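PDB 4N4P: acylneuraminate lyase from Mycoplasma synoviae, which belongs to the dihydrodipicolinate synthetase family and folds as a TIM barrel of parallel strands ringed by helices. Local coordinates for residues L24-N34 with D61-A72; A98-I109 with I128-Y139. All coordinates share one frame; numbering follows the deposited sequence.

Contact 1 of 2, residues L24-N34 with D61-A72; sequences LHKAGVKEVVN and DKKEVMKLVAEA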
loop_
_atom_site.group_PDB
_atom_site.type_symbol
_atom_site.label_atom_id
_atom_site.label_comp_id
_atom_site.label_asym_id
_atom_site.label_seq_id
_atom_site.Cartn_x
_atom_site.Cartn_y
_atom_site.Cartn_z
ATOM N N LEU A 24 1.072 34.102 -17.372
ATOM C CA LEU A 24 0.673 33.347 -18.569
ATOM C C LEU A 24 1.318 33.946 -19.812
ATOM O O LEU A 24 1.171 35.159 -20.083
ATOM C CB LEU A 24 -0.850 33.333 -18.743
ATOM C CG LEU A 24 -1.360 32.508 -19.925
ATOM C CD1 LEU A 24 -0.978 31.033 -19.757
ATOM C CD2 LEU A 24 -2.864 32.671 -20.026
ATOM N N HIS A 25 2.041 33.125 -20.568
ATOM C CA HIS A 25 2.682 33.607 -21.792
ATOM C C HIS A 25 1.813 33.329 -23.030
ATOM O O HIS A 25 1.893 32.259 -23.648
ATOM C CB HIS A 25 4.095 33.048 -21.944
ATOM C CG HIS A 25 4.843 33.634 -23.099
ATOM N ND1 HIS A 25 4.796 34.979 -23.410
ATOM C CD2 HIS A 25 5.667 33.066 -24.004
ATOM C CE1 HIS A 25 5.544 35.206 -24.475
ATOM N NE2 HIS A 25 6.087 34.060 -24.852
ATOM N N LYS A 26 0.967 34.306 -23.356
ATOM C CA LYS A 26 -0.114 34.115 -24.316
ATOM C C LYS A 26 0.410 33.764 -25.692
ATOM O O LYS A 26 -0.104 32.831 -26.298
ATOM C CB LYS A 26 -1.035 35.351 -24.376
ATOM C CG LYS A 26 -1.562 35.763 -23.023
ATOM C CD LYS A 26 -2.956 36.360 -23.150
ATOM C CE LYS A 26 -3.272 37.368 -22.078
ATOM N NZ LYS A 26 -3.447 38.695 -22.740
ATOM N N ALA A 27 1.445 34.466 -26.165
ATOM C CA ALA A 27 2.036 34.180 -27.474
ATOM C C ALA A 27 2.625 32.781 -27.509
ATOM O O ALA A 27 2.641 32.124 -28.559
ATOM C CB ALA A 27 3.128 35.224 -27.831
ATOM N N GLY A 28 3.147 32.342 -26.365
ATOM C CA GLY A 28 3.702 30.989 -26.265
ATOM C C GLY A 28 2.667 29.883 -26.450
ATOM O O GLY A 28 2.976 28.824 -27.009
ATOM N N VAL A 29 1.443 30.111 -25.967
ATOM C CA VAL A 29 0.376 29.109 -26.147
ATOM C C VAL A 29 0.199 28.833 -27.646
ATOM O O VAL A 29 0.157 27.679 -28.091
ATOM C CB VAL A 29 -0.955 29.557 -25.497
ATOM C CG1 VAL A 29 -2.087 28.592 -25.872
ATOM C CG2 VAL A 29 -0.801 29.666 -23.980
ATOM N N LYS A 30 0.161 29.898 -28.451
ATOM C CA LYS A 30 -0.024 29.715 -29.883
ATOM C C LYS A 30 1.155 28.990 -30.529
ATOM O O LYS A 30 0.956 28.123 -31.389
ATOM C CB LYS A 30 -0.302 31.046 -30.600
ATOM C CG LYS A 30 -1.343 31.959 -29.915
ATOM C CD LYS A 30 -2.745 31.710 -30.466
ATOM C CE LYS A 30 -3.744 32.762 -30.059
ATOM N NZ LYS A 30 -4.263 33.636 -31.176
ATOM N N GLU A 31 2.380 29.312 -30.105
ATOM C CA GLU A 31 3.552 28.636 -30.681
ATOM C C GLU A 31 3.576 27.151 -30.309
ATOM O O GLU A 31 3.949 26.325 -31.121
ATOM C CB GLU A 31 4.864 29.277 -30.230
ATOM C CG GLU A 31 5.087 30.698 -30.765
ATOM C CD GLU A 31 6.516 31.170 -30.549
ATOM O OE1 GLU A 31 7.459 30.331 -30.535
ATOM O OE2 GLU A 31 6.701 32.399 -30.406
ATOM N N VAL A 32 3.214 26.823 -29.077
ATOM C CA VAL A 32 3.166 25.410 -28.682
ATOM C C VAL A 32 2.126 24.665 -29.525
ATOM O O VAL A 32 2.375 23.559 -29.967
ATOM C CB VAL A 32 2.872 25.252 -27.183
ATOM C CG1 VAL A 32 2.409 23.827 -26.836
ATOM C CG2 VAL A 32 4.124 25.659 -26.377
ATOM N N VAL A 33 0.948 25.261 -29.708
ATOM C CA VAL A 33 -0.094 24.619 -30.539
ATOM C C VAL A 33 0.437 24.355 -31.951
ATOM O O VAL A 33 0.339 23.230 -32.467
ATOM C CB VAL A 33 -1.432 25.423 -30.548
ATOM C CG1 VAL A 33 -2.457 24.825 -31.584
ATOM C CG2 VAL A 33 -2.058 25.442 -29.161
ATOM N N ASN A 34 1.030 25.373 -32.593
ATOM C CA ASN A 34 1.590 25.163 -33.925
ATOM C C ASN A 34 2.652 24.077 -33.962
ATOM O O ASN A 34 2.711 23.306 -34.911
ATOM C CB ASN A 34 2.165 26.465 -34.510
ATOM C CG ASN A 34 1.103 27.536 -34.775
ATOM O OD1 ASN A 34 -0.103 27.279 -34.844
ATOM N ND2 ASN A 34 1.579 28.771 -34.957
ATOM N N ASP A 61 -6.963 32.679 -16.365
ATOM C CA ASP A 61 -5.895 32.048 -17.161
ATOM C C ASP A 61 -6.481 30.862 -17.970
ATOM O O ASP A 61 -6.137 30.672 -19.151
ATOM C CB ASP A 61 -4.763 31.476 -16.286
ATOM C CG ASP A 61 -3.835 32.528 -15.646
ATOM O OD1 ASP A 61 -3.670 33.675 -16.147
ATOM O OD2 ASP A 61 -3.200 32.131 -14.629
ATOM N N LYS A 62 -7.320 30.049 -17.314
ATOM C CA LYS A 62 -7.918 28.852 -17.940
ATOM C C LYS A 62 -8.754 29.234 -19.158
ATOM O O LYS A 62 -8.613 28.658 -20.241
ATOM C CB LYS A 62 -8.755 28.060 -16.943
ATOM C CG LYS A 62 -7.920 27.413 -15.829
ATOM C CD LYS A 62 -8.806 26.829 -14.757
ATOM C CE LYS A 62 -8.022 26.500 -13.497
ATOM N NZ LYS A 62 -8.868 25.761 -12.503
ATOM N N LYS A 63 -9.593 30.253 -18.992
ATOM C CA LYS A 63 -10.395 30.751 -20.104
ATOM C C LYS A 63 -9.526 31.272 -21.224
ATOM O O LYS A 63 -9.828 31.040 -22.383
ATOM C CB LYS A 63 -11.293 31.892 -19.636
ATOM C CG LYS A 63 -12.386 31.510 -18.692
ATOM C CD LYS A 63 -12.786 32.831 -18.015
ATOM C CE LYS A 63 -14.229 32.865 -17.715
ATOM N NZ LYS A 63 -14.562 34.189 -17.088
ATOM N N GLU A 64 -8.461 32.002 -20.878
ATOM C CA GLU A 64 -7.573 32.564 -21.873
ATOM C C GLU A 64 -6.860 31.447 -22.627
ATOM O O GLU A 64 -6.764 31.495 -23.842
ATOM C CB GLU A 64 -6.561 33.554 -21.242
ATOM C CG GLU A 64 -5.699 34.331 -22.222
ATOM C CD GLU A 64 -6.458 35.237 -23.206
ATOM O OE1 GLU A 64 -7.622 35.641 -22.956
ATOM O OE2 GLU A 64 -5.865 35.531 -24.259
ATOM N N VAL A 65 -6.362 30.443 -21.906
ATOM C CA VAL A 65 -5.682 29.318 -22.589
ATOM C C VAL A 65 -6.628 28.624 -23.561
ATOM O O VAL A 65 -6.245 28.300 -24.693
ATOM C CB VAL A 65 -5.069 28.298 -21.594
ATOM C CG1 VAL A 65 -4.490 27.079 -22.334
ATOM C CG2 VAL A 65 -3.944 28.993 -20.808
ATOM N N MET A 66 -7.858 28.411 -23.121
ATOM C CA MET A 66 -8.853 27.734 -23.963
ATOM C C MET A 66 -9.111 28.530 -25.245
ATOM O O MET A 66 -9.234 27.952 -26.345
ATOM C CB MET A 66 -10.139 27.533 -23.197
ATOM C CG MET A 66 -10.024 26.502 -22.073
ATOM S SD MET A 66 -11.427 26.414 -20.977
ATOM C CE MET A 66 -12.684 25.679 -22.042
ATOM N N LYS A 67 -9.218 29.855 -25.101
ATOM C CA LYS A 67 -9.433 30.727 -26.269
ATOM C C LYS A 67 -8.253 30.704 -27.212
ATOM O O LYS A 67 -8.421 30.549 -28.424
ATOM C CB LYS A 67 -9.716 32.175 -25.826
ATOM C CG LYS A 67 -10.999 32.294 -25.109
ATOM C CD LYS A 67 -11.051 33.519 -24.216
ATOM C CE LYS A 67 -12.435 33.684 -23.647
ATOM N NZ LYS A 67 -13.447 33.767 -24.755
ATOM N N LEU A 68 -7.054 30.835 -26.656
ATOM C CA LEU A 68 -5.844 30.930 -27.453
ATOM C C LEU A 68 -5.584 29.643 -28.211
ATOM O O LEU A 68 -5.133 29.681 -29.355
ATOM C CB LEU A 68 -4.639 31.266 -26.580
ATOM C CG LEU A 68 -4.575 32.637 -25.904
ATOM C CD1 LEU A 68 -3.449 32.632 -24.865
ATOM C CD2 LEU A 68 -4.405 33.789 -26.906
ATOM N N VAL A 69 -5.885 28.510 -27.578
ATOM C CA VAL A 69 -5.676 27.222 -28.235
ATOM C C VAL A 69 -6.640 27.038 -29.407
ATOM O O VAL A 69 -6.237 26.626 -30.515
ATOM C CB VAL A 69 -5.802 26.035 -27.239
ATOM C CG1 VAL A 69 -5.913 24.711 -27.981
ATOM C CG2 VAL A 69 -4.580 26.011 -26.301
ATOM N N ALA A 70 -7.910 27.346 -29.162
ATOM C CA ALA A 70 -8.927 27.195 -30.203
ATOM C C ALA A 70 -8.611 28.099 -31.395
ATOM O O ALA A 70 -8.735 27.669 -32.544
ATOM C CB ALA A 70 -10.289 27.480 -29.660
ATOM N N GLU A 71 -8.174 29.327 -31.109
ATOM C CA GLU A 71 -7.688 30.262 -32.139
ATOM C C GLU A 71 -6.518 29.741 -32.947
ATOM O O GLU A 71 -6.587 29.666 -34.178
ATOM C CB GLU A 71 -7.346 31.625 -31.510
ATOM C CG GLU A 71 -8.588 32.334 -30.991
ATOM C CD GLU A 71 -8.290 33.664 -30.309
ATOM O OE1 GLU A 71 -7.103 34.084 -30.261
ATOM O OE2 GLU A 71 -9.262 34.283 -29.822
ATOM N N ALA A 72 -5.441 29.364 -32.260
ATOM C CA ALA A 72 -4.254 28.823 -32.905
ATOM C C ALA A 72 -4.522 27.547 -33.687
ATOM O O ALA A 72 -3.956 27.344 -34.767
ATOM C CB ALA A 72 -3.157 28.565 -31.860
HETATM O O HOH W 1 -1.197 35.123 -15.685
HETATM O O HOH W 2 -1.858 29.090 -35.990
#
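Val29 and Val33, one helical turn apart on helix 26-34, meet Val69 of helix 61-72 in the apolar seam of this helix pair. The axes run in the same general direction, 43° apart and 8.8 Å at their nearest. Val29 CG1 lies 3.6 Å from Val69 CG2, and the same methyl leans on the CB of Leu68, whose side chain it crosses at about a right angle. Valine suits these places because its branches stay close to the helix surface. Ala72, smaller still, lets the helices approach: its CB touches Val33 CG1 and, tightly, Lys30 CD at 3.5 Å. At the other end, Leu24, just before the helix, reaches over with CG anti to its backbone N (chi1 -177°), laying CD1 3.8 Å from Val65 CG2.

Two lysines border the seam with their aliphatic chains. Lys30 bends at chi2 (-93°) across Leu68, bringing CE against CD2, and its NZ makes a salt bridge of 3.0 Å to Glu71 OE1, using the oxygen's anti lone pair. Lys26 crosses Glu64 nearly at right angles, its CB resting on Leu68 CD1; its NZ stays 4.3 Å from Glu64 OE2, too far for a salt bridge.

Water closes both ends. One takes the N-H of Leu24 and donates to Asp61 OD1, while Asp61 OD2 pairs with Arg272. Another donates to Asn34 OD1 and Ala72 O, both of which also accept from Arg76.

Along their inner side the two barrel helices meet strand 44-47, with Val33 on Ile45 and Val69 on Ile47. The chemistry thus grades from buried valines to lysines that spend their methylenes on leucine and their ammonium groups near carboxylates, as fits neighbouring helices on the outside of a TIM barrel.

Contact 2 of 2, residues A98-I109 with I128-Y139; sequences AKELKYDAISAI and ISKAADIPMLIY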
loop_
_atom_site.group_PDB
_atom_site.type_symbol
_atom_site.label_atom_id
_atom_site.label_comp_id
_atom_site.label_asym_id
_atom_site.label_seq_id
_atom_site.Cartn_x
_atom_site.Cartn_y
_atom_site.Cartn_z
ATOM N N ALA A 98 -15.916 25.853 -23.426
ATOM C CA ALA A 98 -15.426 24.806 -24.315
ATOM C C ALA A 98 -16.407 24.589 -25.470
ATOM O O ALA A 98 -16.011 24.427 -26.612
ATOM C CB ALA A 98 -15.224 23.495 -23.549
ATOM N N LYS A 99 -17.693 24.604 -25.151
ATOM C CA LYS A 99 -18.703 24.361 -26.180
ATOM C C LYS A 99 -18.770 25.547 -27.158
ATOM O O LYS A 99 -18.818 25.365 -28.384
ATOM C CB LYS A 99 -20.054 24.129 -25.517
ATOM C CG LYS A 99 -21.246 24.080 -26.513
ATOM C CD LYS A 99 -21.109 22.944 -27.498
ATOM C CE LYS A 99 -22.370 22.836 -28.404
ATOM N NZ LYS A 99 -23.562 22.371 -27.619
ATOM N N GLU A 100 -18.802 26.748 -26.602
ATOM C CA GLU A 100 -18.744 27.995 -27.383
ATOM C C GLU A 100 -17.551 28.004 -28.342
ATOM O O GLU A 100 -17.650 28.467 -29.500
ATOM C CB GLU A 100 -18.706 29.210 -26.428
ATOM C CG GLU A 100 -18.552 30.563 -27.129
ATOM C CD GLU A 100 -18.286 31.724 -26.174
ATOM O OE1 GLU A 100 -19.144 31.999 -25.311
ATOM O OE2 GLU A 100 -17.223 32.379 -26.296
ATOM N N LEU A 101 -16.411 27.492 -27.868
ATOM C CA LEU A 101 -15.196 27.518 -28.661
ATOM C C LEU A 101 -15.041 26.299 -29.573
ATOM O O LEU A 101 -14.031 26.188 -30.272
ATOM C CB LEU A 101 -13.954 27.657 -27.762
ATOM C CG LEU A 101 -13.820 29.007 -27.055
ATOM C CD1 LEU A 101 -12.779 28.860 -25.958
ATOM C CD2 LEU A 101 -13.443 30.107 -28.038
ATOM N N LYS A 102 -16.048 25.424 -29.548
ATOM C CA LYS A 102 -16.160 24.253 -30.434
ATOM C C LYS A 102 -15.115 23.191 -30.122
ATOM O O LYS A 102 -14.597 22.529 -31.031
ATOM C CB LYS A 102 -16.083 24.648 -31.925
ATOM C CG LYS A 102 -16.937 25.849 -32.334
ATOM C CD LYS A 102 -18.342 25.441 -32.645
ATOM C CE LYS A 102 -18.895 26.283 -33.795
ATOM N NZ LYS A 102 -19.866 25.484 -34.608
ATOM N N TYR A 103 -14.810 23.024 -28.839
ATOM C CA TYR A 103 -13.968 21.897 -28.401
ATOM C C TYR A 103 -14.695 20.592 -28.706
ATOM O O TYR A 103 -15.924 20.528 -28.660
ATOM C CB TYR A 103 -13.646 22.001 -26.885
ATOM C CG TYR A 103 -12.441 22.875 -26.648
ATOM C CD1 TYR A 103 -12.530 24.277 -26.766
ATOM C CD2 TYR A 103 -11.192 22.307 -26.385
ATOM C CE1 TYR A 103 -11.394 25.096 -26.600
ATOM C CE2 TYR A 103 -10.067 23.084 -26.215
ATOM C CZ TYR A 103 -10.165 24.497 -26.338
ATOM O OH TYR A 103 -9.037 25.268 -26.196
ATOM N N ASP A 104 -13.931 19.542 -29.003
ATOM C CA ASP A 104 -14.528 18.261 -29.387
ATOM C C ASP A 104 -15.006 17.465 -28.178
ATOM O O ASP A 104 -15.965 16.665 -28.251
ATOM C CB ASP A 104 -13.514 17.488 -30.220
ATOM C CG ASP A 104 -13.210 18.181 -31.507
ATOM O OD1 ASP A 104 -14.105 18.201 -32.399
ATOM O OD2 ASP A 104 -12.102 18.722 -31.645
ATOM N N ALA A 105 -14.332 17.678 -27.051
ATOM C CA ALA A 105 -14.749 17.084 -25.792
ATOM C C ALA A 105 -14.161 17.881 -24.628
ATOM O O ALA A 105 -13.235 18.686 -24.796
ATOM C CB ALA A 105 -14.300 15.608 -25.671
ATOM N N ILE A 106 -14.673 17.589 -23.449
ATOM C CA ILE A 106 -14.092 18.077 -22.212
ATOM C C ILE A 106 -13.804 16.871 -21.350
ATOM O O ILE A 106 -14.298 15.764 -21.621
ATOM C CB ILE A 106 -15.032 19.061 -21.440
ATOM C CG1 ILE A 106 -16.418 18.424 -21.229
ATOM C CG2 ILE A 106 -15.119 20.414 -22.160
ATOM C CD1 ILE A 106 -17.385 19.247 -20.389
ATOM N N SER A 107 -12.977 17.072 -20.323
ATOM C CA SER A 107 -12.763 16.036 -19.338
ATOM C C SER A 107 -12.747 16.745 -17.999
ATOM O O SER A 107 -12.590 17.969 -17.944
ATOM C CB SER A 107 -11.432 15.295 -19.585
ATOM O OG SER A 107 -10.351 16.169 -19.290
ATOM N N ALA A 108 -12.887 15.987 -16.914
ATOM C CA ALA A 108 -12.791 16.581 -15.579
ATOM C C ALA A 108 -12.156 15.575 -14.654
ATOM O O ALA A 108 -12.635 14.442 -14.524
ATOM C CB ALA A 108 -14.159 16.979 -15.057
ATOM N N ILE A 109 -11.065 15.978 -14.018
ATOM C CA ILE A 109 -10.455 15.140 -13.003
ATOM C C ILE A 109 -11.434 14.776 -11.873
ATOM O O ILE A 109 -12.363 15.524 -11.571
ATOM C CB ILE A 109 -9.206 15.812 -12.414
ATOM C CG1 ILE A 109 -9.575 17.205 -11.875
ATOM C CG2 ILE A 109 -8.146 15.978 -13.505
ATOM C CD1 ILE A 109 -8.795 17.521 -10.662
ATOM N N ILE A 128 -21.690 18.970 -13.722
ATOM C CA ILE A 128 -20.959 19.466 -14.896
ATOM C C ILE A 128 -21.756 19.183 -16.184
ATOM O O ILE A 128 -21.816 20.011 -17.078
ATOM C CB ILE A 128 -19.523 18.881 -15.018
ATOM C CG1 ILE A 128 -18.726 19.134 -13.733
ATOM C CG2 ILE A 128 -18.787 19.500 -16.254
ATOM C CD1 ILE A 128 -17.430 18.278 -13.616
ATOM N N SER A 129 -22.394 18.023 -16.247
ATOM C CA SER A 129 -23.148 17.607 -17.443
ATOM C C SER A 129 -24.305 18.542 -17.792
ATOM O O SER A 129 -24.624 18.718 -18.954
ATOM C CB SER A 129 -23.699 16.197 -17.245
ATOM O OG SER A 129 -24.806 16.205 -16.352
ATOM N N LYS A 130 -24.935 19.129 -16.784
ATOM C CA LYS A 130 -26.061 20.039 -17.029
ATOM C C LYS A 130 -25.636 21.349 -17.679
ATOM O O LYS A 130 -26.463 22.047 -18.266
ATOM C CB LYS A 130 -26.793 20.325 -15.729
ATOM C CG LYS A 130 -27.999 19.443 -15.467
ATOM C CD LYS A 130 -27.647 18.152 -14.801
ATOM C CE LYS A 130 -28.797 17.671 -13.915
ATOM N NZ LYS A 130 -28.443 16.345 -13.314
ATOM N N ALA A 131 -24.349 21.691 -17.577
ATOM C CA ALA A 131 -23.858 23.005 -18.007
ATOM C C ALA A 131 -23.862 23.231 -19.518
ATOM O O ALA A 131 -24.084 24.354 -19.980
ATOM C CB ALA A 131 -22.444 23.258 -17.444
ATOM N N ALA A 132 -23.577 22.184 -20.286
ATOM C CA ALA A 132 -23.417 22.318 -21.733
ATOM C C ALA A 132 -23.476 20.952 -22.365
ATOM O O ALA A 132 -23.104 19.951 -21.746
ATOM C CB ALA A 132 -22.082 22.982 -22.087
ATOM N N ASP A 133 -23.957 20.932 -23.599
ATOM C CA ASP A 133 -24.024 19.716 -24.386
ATOM C C ASP A 133 -22.744 19.565 -25.188
ATOM O O ASP A 133 -22.595 20.075 -26.306
ATOM C CB ASP A 133 -25.280 19.729 -25.262
ATOM C CG ASP A 133 -26.558 19.547 -24.438
ATOM O OD1 ASP A 133 -26.495 19.079 -23.264
ATOM O OD2 ASP A 133 -27.641 19.882 -24.968
ATOM N N ILE A 134 -21.794 18.882 -24.565
ATOM C CA ILE A 134 -20.479 18.661 -25.134
ATOM C C ILE A 134 -20.011 17.327 -24.535
ATOM O O ILE A 134 -20.292 17.031 -23.381
ATOM C CB ILE A 134 -19.505 19.854 -24.845
ATOM C CG1 ILE A 134 -18.131 19.611 -25.507
ATOM C CG2 ILE A 134 -19.408 20.108 -23.317
ATOM C CD1 ILE A 134 -17.155 20.839 -25.477
ATOM N N PRO A 135 -19.352 16.479 -25.337
ATOM C CA PRO A 135 -18.997 15.166 -24.791
ATOM C C PRO A 135 -18.015 15.284 -23.637
ATOM O O PRO A 135 -17.122 16.121 -23.694
ATOM C CB PRO A 135 -18.330 14.485 -25.983
ATOM C CG PRO A 135 -19.053 15.051 -27.158
ATOM C CD PRO A 135 -19.149 16.527 -26.796
ATOM N N MET A 136 -18.213 14.459 -22.611
ATOM C CA MET A 136 -17.349 14.430 -21.433
ATOM C C MET A 136 -16.579 13.110 -21.332
ATOM O O MET A 136 -17.143 12.006 -21.531
ATOM C CB MET A 136 -18.204 14.656 -20.164
ATOM C CG MET A 136 -17.591 14.196 -18.864
ATOM S SD MET A 136 -16.202 15.280 -18.393
ATOM C CE MET A 136 -17.098 16.705 -17.790
ATOM N N LEU A 137 -15.282 13.226 -21.022
ATOM C CA LEU A 137 -14.464 12.087 -20.632
ATOM C C LEU A 137 -14.211 12.178 -19.140
ATOM O O LEU A 137 -13.585 13.140 -18.689
ATOM C CB LEU A 137 -13.110 12.116 -21.383
ATOM C CG LEU A 137 -13.294 11.865 -22.881
ATOM C CD1 LEU A 137 -12.011 12.333 -23.661
ATOM C CD2 LEU A 137 -13.653 10.401 -23.113
ATOM N N ILE A 138 -14.708 11.210 -18.368
ATOM C CA ILE A 138 -14.448 11.208 -16.945
ATOM C C ILE A 138 -13.057 10.621 -16.678
ATOM O O ILE A 138 -12.464 9.974 -17.547
ATOM C CB ILE A 138 -15.548 10.473 -16.157
ATOM C CG1 ILE A 138 -15.635 9.002 -16.566
ATOM C CG2 ILE A 138 -16.911 11.156 -16.372
ATOM C CD1 ILE A 138 -16.599 8.202 -15.722
ATOM N N TYR A 139 -12.497 10.902 -15.517
ATOM C CA TYR A 139 -11.214 10.329 -15.175
ATOM C C TYR A 139 -11.465 9.002 -14.504
ATOM O O TYR A 139 -12.373 8.891 -13.699
ATOM C CB TYR A 139 -10.444 11.250 -14.243
ATOM C CG TYR A 139 -9.467 12.122 -14.984
ATOM C CD1 TYR A 139 -8.096 12.009 -14.753
ATOM C CD2 TYR A 139 -9.906 13.043 -15.931
ATOM C CE1 TYR A 139 -7.177 12.813 -15.433
ATOM C CE2 TYR A 139 -9.026 13.834 -16.601
ATOM C CZ TYR A 139 -7.646 13.724 -16.348
ATOM O OH TYR A 139 -6.754 14.498 -17.051
HETATM O O HOH W 3 -24.800 23.427 -25.112
#
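Strands 105-108 and 136-139 run parallel, their axes 21° apart and 4.5 Å at closest approach, with Ile106 level with Met136 and Ser107 with Leu137. Ile106 is gripped at both its N and its O by the neighbouring chain segment: its N gives a 2.9 Å bond to Pro135 O, nearly straight at 167°, and its O receives Leu137 N at 2.8 Å. The next bond, Ala108 N to Leu137 O, is weak.

Ile106 and Met136 face the helix layer. Met136, bent at chi2 (71°) and chi3, folds back over its neighbour strand, so that CE lies 3.6 Å from Ile106 CD1 and SD nears Ser107 CA. Ile134 CG2 packs on the same Ile106 methyl, while its CD1 reaches Ala98 CB; Ile128 CD1 covers Ala108 CB. Branched isoleucines fill this layer, and unbranched, flexible methionine bends to fit between them.

On the barrel's inner side small Ser107 puts OG at the edge of the Tyr139 ring, 3.8 Å from CE2; both hydroxyls bond to Tyr46 OH. Ile109 CG2 sits over a face of that ring in a CH-pi contact, 3.8 Å from its centroid.

At the surface Lys99 NZ bonds to Asp133 O at 2.8 Å, and a water joins NZ to Asp133 N. This beta-alpha-beta unit therefore pairs an apolar outer layer with a hydroxyl-bearing interior, while Lys99, from preceding helix 88-100, holds the loop into the second strand by one direct bond and one water.

Contact 2 is largely core, holding neighbouring strands and their helix ends together through backbone bonds and apolar side chains; contact 1 is only partly buried and joins two helices on the outside of the barrel, where a lysine–glutamate salt bridge, a second, looser pair of opposite charges and bridging waters edge the apolar seam. They share no element, but helices 59-73 and 88-100 lie side by side: Tyr103, in the loop leading to strand 105-108, probably hydrogen-bonds through OH to Met66 O, at 2.7 Å, and packs on Val69, while Met66 meets Ala98. Contact 1 thus links successive outer helices, whereas contact 2 also reaches the barrel interior, where Ser107 and Tyr139 meet Tyr46, and, through Ile109, Tyr113 of a second subunit.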